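Local atomic coordinates of enoyl-CoA hydratase/isomerase family protein (Pseudomonas syringae pv. tomato, PDB entry 3OT6), a protein that probably acts on acyl-CoA thioesters as a crotonase-type hydratase or isomerase, although its exact substrate and reaction are not established. Residues L86-L91 with D218-A223; L79-S84 with Q226-M231; E169-M172 with F176-K179. All blocks are in the same frame, centred on the assembly; numbering follows the deposited sequence.

Contact 1. Residues L86-L91 with D218-A223; sequences LARRML and DTLDAA
Arg88 and Asp221 form a salt bridge above a small leucine contact, joining two antiparallel helices in a partly buried layer of the chain. Helix 73-91 and the long helix 202-230 run at 169° to each other here, with their local axes 10.2 Å apart at closest approach. Side chains from both helices meet between the axes.

The arginine grips the carboxylate side-on, one nitrogen to each oxygen. Arg88 NH2 donates to the syn lone pair of Asp221 OD2 at 3.0 Å, with an N-H...O angle of 143°. Arg88 NE faces OD1 of Asp221, also on the syn side; the modelled 2.5 Å is short, and the exact value is doubtful. The planes of the two groups are nearly parallel but slightly stepped, each oxygen lying out of the guanidinium plane, and the paired bonds resist rotation of either. Arg88 gets there by placing CG opposite its own backbone N (chi1 -163°) and bending at chi2.

Beneath the bridge, Leu220 leaves its backbone toward helix 73-91. Its CD1 meets Leu91 CD1 at 3.7 Å, the two side chains crossing at about a right angle, while Arg88 CG lies 4.1 Å from Leu220 CB. Leu146 of helix 141-150 and Leu216 and Leu217 also touch Leu91, extending the apolar layer. The whole is an antiparallel helix packing within the crotonase-like fold, a side-on arginine-carboxylate bridge beside leucines.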
loop_
_atom_site.group_PDB
_atom_site.type_symbol
_atom_site.label_atom_id
_atom_site.label_comp_id
_atom_site.label_asym_id
_atom_site.label_seq_id
_atom_site.Cartn_x
_atom_site.Cartn_y
_atom_site.Cartn_z
ATOM N N LEU A 86 -7.763 0.774 5.816
ATOM C CA LEU A 86 -7.152 1.673 4.837
ATOM C C LEU A 86 -6.819 0.900 3.575
ATOM O O LEU A 86 -7.034 1.421 2.471
ATOM C CB LEU A 86 -5.907 2.422 5.378
ATOM C CG LEU A 86 -5.038 3.177 4.365
ATOM C CD1 LEU A 86 -5.807 4.418 3.781
ATOM C CD2 LEU A 86 -3.689 3.649 4.930
ATOM N N ALA A 87 -6.302 -0.329 3.692
ATOM C CA ALA A 87 -6.045 -1.124 2.470
ATOM C C ALA A 87 -7.380 -1.354 1.691
ATOM O O ALA A 87 -7.435 -1.251 0.464
ATOM C CB ALA A 87 -5.326 -2.503 2.782
ATOM N N ARG A 88 -8.423 -1.719 2.396
ATOM C CA ARG A 88 -9.711 -1.919 1.795
ATOM C C ARG A 88 -10.219 -0.587 1.160
ATOM O O ARG A 88 -10.852 -0.578 0.119
ATOM C CB ARG A 88 -10.679 -2.427 2.862
ATOM C CG ARG A 88 -11.914 -3.032 2.279
ATOM C CD ARG A 88 -13.084 -2.331 2.839
ATOM N NE ARG A 88 -14.355 -2.951 2.523
ATOM C CZ ARG A 88 -15.226 -2.412 1.676
ATOM N NH1 ARG A 88 -14.928 -1.250 1.096
ATOM N NH2 ARG A 88 -16.368 -3.030 1.415
ATOM N N ARG A 89 -9.903 0.548 1.750
ATOM C CA ARG A 89 -10.443 1.776 1.208
ATOM C C ARG A 89 -9.696 2.073 -0.062
ATOM O O ARG A 89 -10.295 2.467 -1.035
ATOM C CB ARG A 89 -10.324 2.940 2.193
ATOM C CG ARG A 89 -10.604 4.256 1.551
ATOM C CD ARG A 89 -10.360 5.416 2.480
ATOM N NE ARG A 89 -10.890 6.613 1.850
ATOM C CZ ARG A 89 -10.871 7.809 2.388
ATOM N NH1 ARG A 89 -10.340 8.002 3.579
ATOM N NH2 ARG A 89 -11.408 8.800 1.734
HETATM N N MSE A 90 -8.393 1.812 -0.080
HETATM C CA MSE A 90 -7.606 2.082 -1.270
HETATM C C MSE A 90 -8.052 1.239 -2.428
HETATM O O MSE A 90 -8.040 1.685 -3.569
HETATM C CB MSE A 90 -6.112 1.857 -1.020
HETATM C CG MSE A 90 -5.486 2.923 -0.169
HETATM SE SE MSE A 90 -3.667 2.504 0.464
HETATM C CE MSE A 90 -2.616 2.568 -1.206
ATOM N N LEU A 91 -8.417 0.003 -2.155
ATOM C CA LEU A 91 -8.826 -0.915 -3.229
ATOM C C LEU A 91 -10.236 -0.582 -3.689
ATOM O O LEU A 91 -10.696 -1.049 -4.740
ATOM C CB LEU A 91 -8.764 -2.349 -2.750
ATOM C CG LEU A 91 -7.339 -2.899 -2.599
ATOM C CD1 LEU A 91 -7.384 -4.102 -1.660
ATOM C CD2 LEU A 91 -6.894 -3.319 -3.960
ATOM N N ASP A 218 -15.364 -8.026 0.314
ATOM C CA ASP A 218 -16.081 -8.717 1.382
ATOM C C ASP A 218 -15.148 -9.523 2.255
ATOM O O ASP A 218 -15.261 -9.462 3.464
ATOM C CB ASP A 218 -17.230 -9.586 0.822
ATOM C CG ASP A 218 -18.280 -8.738 0.103
ATOM O OD1 ASP A 218 -18.309 -7.467 0.341
ATOM O OD2 ASP A 218 -19.048 -9.331 -0.699
ATOM N N THR A 219 -14.245 -10.274 1.632
ATOM C CA THR A 219 -13.220 -11.035 2.296
ATOM C C THR A 219 -12.340 -10.203 3.244
ATOM O O THR A 219 -11.990 -10.664 4.353
ATOM C CB THR A 219 -12.308 -11.710 1.266
ATOM O OG1 THR A 219 -13.079 -12.616 0.489
ATOM C CG2 THR A 219 -11.181 -12.466 1.958
ATOM N N LEU A 220 -11.945 -9.014 2.806
ATOM C CA LEU A 220 -11.212 -8.104 3.669
ATOM C C LEU A 220 -12.071 -7.650 4.868
ATOM O O LEU A 220 -11.525 -7.546 5.964
ATOM C CB LEU A 220 -10.649 -6.889 2.897
ATOM C CG LEU A 220 -9.421 -7.133 2.001
ATOM C CD1 LEU A 220 -9.117 -5.918 1.046
ATOM C CD2 LEU A 220 -8.209 -7.493 2.850
ATOM N N ASP A 221 -13.367 -7.350 4.672
ATOM C CA ASP A 221 -14.241 -6.972 5.795
ATOM C C ASP A 221 -14.347 -8.134 6.854
ATOM O O ASP A 221 -14.236 -7.880 8.044
ATOM C CB ASP A 221 -15.649 -6.496 5.319
ATOM C CG ASP A 221 -15.593 -5.206 4.500
ATOM O OD1 ASP A 221 -14.581 -4.466 4.531
ATOM O OD2 ASP A 221 -16.549 -4.928 3.746
ATOM N N ALA A 222 -14.562 -9.374 6.401
ATOM C CA ALA A 222 -14.602 -10.533 7.261
ATOM C C ALA A 222 -13.266 -10.669 7.985
ATOM O O ALA A 222 -13.246 -10.841 9.194
ATOM C CB ALA A 222 -14.932 -11.828 6.466
ATOM N N ALA A 223 -12.165 -10.544 7.248
ATOM C CA ALA A 223 -10.797 -10.673 7.765
ATOM C C ALA A 223 -10.517 -9.655 8.831
ATOM O O ALA A 223 -9.936 -9.977 9.852
ATOM C CB ALA A 223 -9.767 -10.521 6.635
#

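Contact 2. Residues L79-S84 with Q226-M231; sequences LVAQGS and QDRQHM
Val80 meets the selenomethionine Met231 tip to tip, and Ala81 lies under the guanidinium of Arg228, where the C-terminal end of helix 202-230 packs on helix 73-91 in this crotonase-like fold. Met231 CE comes within 3.5 Å of Val80 CG2, and its SE sits 3.8 Å from Val80 CG1. The chain of Met231 starts between its backbone N and carbonyl carbon (chi1 75°), then runs extended until it turns at chi3.

Ala81 CB touches one face of the Arg228 guanidinium, 3.4 Å from its plane and offset toward the rim. The arginine's polar grip lies on its own helix: NE is salt-bridged to Glu225, which probably helps hold the flat group over the methyl.

Further out, Tyr64, Met69 and His140 pack on Val80, and a bound methylpentanediol, probably from the crystallisation liquor, lies about 4 Å from its side chain. Asp227 takes backbone N-H groups of His141 and Ala142 at the start of helix 141-150, an environment likely to stabilise its negative charge. A water ties this carboxylate to the neighbouring helix: it donates to Asp227 OD2 at 2.8 Å and hydrogen-bonds Ser84 OG at 2.6 Å.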
loop_
_atom_site.group_PDB
_atom_site.type_symbol
_atom_site.label_atom_id
_atom_site.label_comp_id
_atom_site.label_asym_id
_atom_site.label_seq_id
_atom_site.Cartn_x
_atom_site.Cartn_y
_atom_site.Cartn_z
ATOM N N LEU A 79 -4.530 -0.785 15.623
ATOM C CA LEU A 79 -3.642 -0.346 14.586
ATOM C C LEU A 79 -3.809 -1.224 13.320
ATOM O O LEU A 79 -3.909 -0.698 12.203
ATOM C CB LEU A 79 -2.167 -0.267 15.045
ATOM C CG LEU A 79 -1.100 0.154 13.999
ATOM C CD1 LEU A 79 -1.341 1.536 13.396
ATOM C CD2 LEU A 79 0.342 0.126 14.536
ATOM N N VAL A 80 -3.852 -2.543 13.487
ATOM C CA VAL A 80 -3.898 -3.382 12.312
ATOM C C VAL A 80 -5.261 -3.263 11.704
ATOM O O VAL A 80 -5.380 -3.273 10.474
ATOM C CB VAL A 80 -3.554 -4.846 12.642
ATOM C CG1 VAL A 80 -4.077 -5.863 11.496
ATOM C CG2 VAL A 80 -2.090 -4.922 12.999
ATOM N N ALA A 81 -6.300 -3.143 12.524
ATOM C CA ALA A 81 -7.670 -2.951 11.949
ATOM C C ALA A 81 -7.765 -1.671 11.090
ATOM O O ALA A 81 -8.409 -1.666 9.991
ATOM C CB ALA A 81 -8.778 -2.988 13.033
ATOM N N GLN A 82 -7.087 -0.609 11.524
ATOM C CA GLN A 82 -7.164 0.673 10.814
ATOM C C GLN A 82 -6.384 0.541 9.538
ATOM O O GLN A 82 -6.764 1.043 8.494
ATOM C CB GLN A 82 -6.518 1.777 11.614
ATOM C CG GLN A 82 -7.186 2.371 12.811
ATOM C CD GLN A 82 -6.138 3.434 13.446
ATOM O OE1 GLN A 82 -5.363 3.067 14.368
ATOM N NE2 GLN A 82 -6.072 4.717 12.888
ATOM N N GLY A 83 -5.240 -0.122 9.617
ATOM C CA GLY A 83 -4.385 -0.222 8.480
ATOM C C GLY A 83 -4.998 -1.120 7.400
ATOM O O GLY A 83 -4.837 -0.830 6.185
ATOM N N SER A 84 -5.621 -2.230 7.819
ATOM C CA SER A 84 -6.355 -3.096 6.902
ATOM C C SER A 84 -7.581 -2.394 6.279
ATOM O O SER A 84 -7.885 -2.615 5.087
ATOM C CB SER A 84 -6.848 -4.321 7.645
ATOM O OG SER A 84 -5.727 -5.019 8.133
ATOM N N GLN A 226 -12.249 -10.946 11.935
ATOM C CA GLN A 226 -11.491 -12.075 12.414
ATOM C C GLN A 226 -10.146 -11.707 13.043
ATOM O O GLN A 226 -9.741 -12.356 13.972
ATOM C CB GLN A 226 -11.282 -13.088 11.296
ATOM C CG GLN A 226 -12.395 -14.079 11.230
ATOM C CD GLN A 226 -12.393 -15.019 12.488
ATOM O OE1 GLN A 226 -11.440 -15.830 12.722
ATOM N NE2 GLN A 226 -13.450 -14.890 13.307
ATOM N N ASP A 227 -9.463 -10.699 12.515
ATOM C CA ASP A 227 -8.149 -10.332 12.964
ATOM C C ASP A 227 -8.246 -9.606 14.294
ATOM O O ASP A 227 -7.410 -9.814 15.170
ATOM C CB ASP A 227 -7.412 -9.460 11.922
ATOM C CG ASP A 227 -6.839 -10.274 10.743
ATOM O OD1 ASP A 227 -6.634 -11.495 10.895
ATOM O OD2 ASP A 227 -6.578 -9.696 9.660
ATOM N N ARG A 228 -9.252 -8.740 14.441
ATOM C CA ARG A 228 -9.617 -8.160 15.741
ATOM C C ARG A 228 -9.782 -9.217 16.818
ATOM O O ARG A 228 -9.109 -9.186 17.839
ATOM C CB ARG A 228 -10.934 -7.420 15.636
ATOM C CG ARG A 228 -10.791 -5.977 15.401
ATOM C CD ARG A 228 -12.101 -5.239 15.744
ATOM N NE ARG A 228 -12.414 -4.246 14.701
ATOM C CZ ARG A 228 -11.934 -2.994 14.679
ATOM N NH1 ARG A 228 -11.114 -2.569 15.668
ATOM N NH2 ARG A 228 -12.266 -2.169 13.663
ATOM N N GLN A 229 -10.712 -10.126 16.596
ATOM C CA GLN A 229 -10.983 -11.194 17.551
ATOM C C GLN A 229 -9.783 -12.152 17.744
ATOM O O GLN A 229 -9.435 -12.461 18.868
ATOM C CB GLN A 229 -12.240 -11.978 17.136
ATOM C CG GLN A 229 -13.510 -11.095 16.845
ATOM C CD GLN A 229 -14.630 -11.878 16.080
ATOM O OE1 GLN A 229 -14.947 -13.026 16.438
ATOM N NE2 GLN A 229 -15.228 -11.252 15.031
ATOM N N HIS A 230 -9.139 -12.606 16.667
ATOM C CA HIS A 230 -8.153 -13.693 16.790
ATOM C C HIS A 230 -6.713 -13.545 16.278
ATOM O O HIS A 230 -5.997 -14.509 16.292
ATOM C CB HIS A 230 -8.744 -15.021 16.300
ATOM C CG HIS A 230 -9.953 -15.451 17.079
ATOM N ND1 HIS A 230 -9.901 -15.744 18.432
ATOM C CD2 HIS A 230 -11.251 -15.605 16.704
ATOM C CE1 HIS A 230 -11.116 -16.074 18.849
ATOM N NE2 HIS A 230 -11.953 -15.995 17.821
HETATM N N MSE A 231 -6.273 -12.372 15.854
HETATM C CA MSE A 231 -4.946 -12.277 15.277
HETATM C C MSE A 231 -3.879 -12.516 16.308
HETATM O O MSE A 231 -2.797 -12.949 15.985
HETATM C CB MSE A 231 -4.691 -10.914 14.619
HETATM C CG MSE A 231 -4.428 -9.733 15.570
HETATM SE SE MSE A 231 -4.140 -8.166 14.481
HETATM C CE MSE A 231 -2.845 -7.197 15.544
HETATM O O HOH W 1 -6.687 -6.893 9.713
#

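Contact 3. Residues E169-M172 with F176-K179; sequences EGAM and FLDK
Ala171, Met172, Phe176 and Leu177 pack the last turns of helix 168-174 against the chain that leaves it, a helix-to-strand connection in this crotonase-like fold leading to strand 179-181, the outermost of the main sheet within this chain.

Between the two segments the polar part is backbone only. Ala171 O receives two weak hydrogen bonds, from Phe176 N at 2.9 Å (N-H...O angle 127°) and from Leu177 N at 3.3 Å (139°). The first spans five residues, and both are well bent, as the chain swings past the carbonyl instead of continuing the helix. Met172 CA adds a C-H...O contact to Leu177 O, 3.5 Å away. Beyond the turn, Asp178 and Lys179 join strand 118-122 through backbone bonds to Arg119 and Gly121, and Asp178 also makes a salt bridge with Arg119.

Apolar contacts follow the same turn. Ala171 CB lies 4.0 Å from Phe176 CB, while Leu177 leaves the backbone toward the helix and sets CB 4.0 Å from Met172 CB. Ile128 touches Ala171, Phe176 and Leu177 together, and Phe176 goes on to Leu114, Leu130 and Leu151.

The selenomethionine Met172 reaches along the outgoing chain. A chi1 of 170° swings its side chain away from its own N, and it stretches alongside Leu177 until its SE rests 3.7 Å from Asp178 O and 3.8 Å from Lys179 CA.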
loop_
_atom_site.group_PDB
_atom_site.type_symbol
_atom_site.label_atom_id
_atom_site.label_comp_id
_atom_site.label_asym_id
_atom_site.label_seq_id
_atom_site.Cartn_x
_atom_site.Cartn_y
_atom_site.Cartn_z
ATOM N N GLU A 169 13.374 -6.161 -9.265
ATOM C CA GLU A 169 12.976 -7.003 -10.398
ATOM C C GLU A 169 12.222 -8.219 -9.918
ATOM O O GLU A 169 11.188 -8.600 -10.502
ATOM C CB GLU A 169 14.179 -7.464 -11.214
ATOM C CG GLU A 169 14.574 -6.567 -12.389
ATOM C CD GLU A 169 15.617 -7.287 -13.349
ATOM O OE1 GLU A 169 16.141 -8.410 -12.980
ATOM O OE2 GLU A 169 15.899 -6.724 -14.470
ATOM N N GLY A 170 12.745 -8.821 -8.863
ATOM C CA GLY A 170 12.080 -9.947 -8.236
ATOM C C GLY A 170 10.709 -9.568 -7.704
ATOM O O GLY A 170 9.770 -10.382 -7.798
ATOM N N ALA A 171 10.570 -8.338 -7.165
ATOM C CA ALA A 171 9.302 -7.921 -6.638
ATOM C C ALA A 171 8.327 -7.679 -7.798
ATOM O O ALA A 171 7.119 -7.837 -7.625
ATOM C CB ALA A 171 9.454 -6.711 -5.804
HETATM N N MSE A 172 8.836 -7.258 -8.968
HETATM C CA MSE A 172 7.987 -7.145 -10.130
HETATM C C MSE A 172 7.526 -8.555 -10.615
HETATM O O MSE A 172 6.339 -8.789 -10.772
HETATM C CB MSE A 172 8.663 -6.360 -11.234
HETATM C CG MSE A 172 7.905 -6.431 -12.540
HETATM SE SE MSE A 172 8.585 -5.078 -13.780
HETATM C CE MSE A 172 10.326 -5.864 -14.253
ATOM N N PHE A 176 4.434 -7.531 -6.536
ATOM C CA PHE A 176 4.457 -6.302 -5.750
ATOM C C PHE A 176 4.484 -5.070 -6.650
ATOM O O PHE A 176 3.940 -4.009 -6.241
ATOM C CB PHE A 176 5.630 -6.271 -4.779
ATOM C CG PHE A 176 5.507 -7.274 -3.671
ATOM C CD1 PHE A 176 4.733 -6.980 -2.540
ATOM C CD2 PHE A 176 6.177 -8.502 -3.738
ATOM C CE1 PHE A 176 4.568 -7.943 -1.522
ATOM C CE2 PHE A 176 6.027 -9.461 -2.706
ATOM C CZ PHE A 176 5.224 -9.179 -1.610
ATOM N N LEU A 177 5.082 -5.198 -7.848
ATOM C CA LEU A 177 5.346 -4.046 -8.730
ATOM C C LEU A 177 4.861 -4.382 -10.117
ATOM O O LEU A 177 4.889 -5.523 -10.491
ATOM C CB LEU A 177 6.866 -3.745 -8.778
ATOM C CG LEU A 177 7.573 -3.223 -7.508
ATOM C CD1 LEU A 177 9.043 -2.896 -7.773
ATOM C CD2 LEU A 177 6.831 -2.005 -6.793
ATOM N N ASP A 178 4.448 -3.399 -10.899
ATOM C CA ASP A 178 4.147 -3.603 -12.344
ATOM C C ASP A 178 5.294 -3.065 -13.220
ATOM O O ASP A 178 5.394 -3.406 -14.407
ATOM C CB ASP A 178 2.799 -2.926 -12.708
ATOM C CG ASP A 178 1.670 -3.345 -11.750
ATOM O OD1 ASP A 178 1.457 -4.580 -11.676
ATOM O OD2 ASP A 178 1.049 -2.472 -11.043
ATOM N N LYS A 179 6.158 -2.226 -12.632
ATOM C CA LYS A 179 7.199 -1.591 -13.418
ATOM C C LYS A 179 8.342 -1.168 -12.525
ATOM O O LYS A 179 8.129 -0.674 -11.395
ATOM C CB LYS A 179 6.634 -0.353 -14.183
ATOM C CG LYS A 179 7.540 0.281 -15.220
ATOM C CD LYS A 179 6.917 1.596 -15.800
ATOM C CE LYS A 179 5.862 1.345 -16.896
ATOM N NZ LYS A 179 6.350 0.350 -17.966
#

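Overall arrangement
Contacts 1 and 2 hold the same pair of helices, 73-91 and 202-230, at successive levels, with centres 11 Å apart. Because the helices run antiparallel, going back along the first means going forward along the second. Their chemistry shifts on the way: a direct salt bridge above leucines in contact 1, then methyl, selenium and water-mediated contacts in contact 2, which is farther from the chain's centre. Contact 3, centred 27 Å from contact 2 across the chain's centre, is a local turn that combines weak main-chain bonds with apolar packing. All three are partly buried. Helix 141-150 touches both helix-pair contacts, whereas contact 3 leans on strands 118-122 and 128-129.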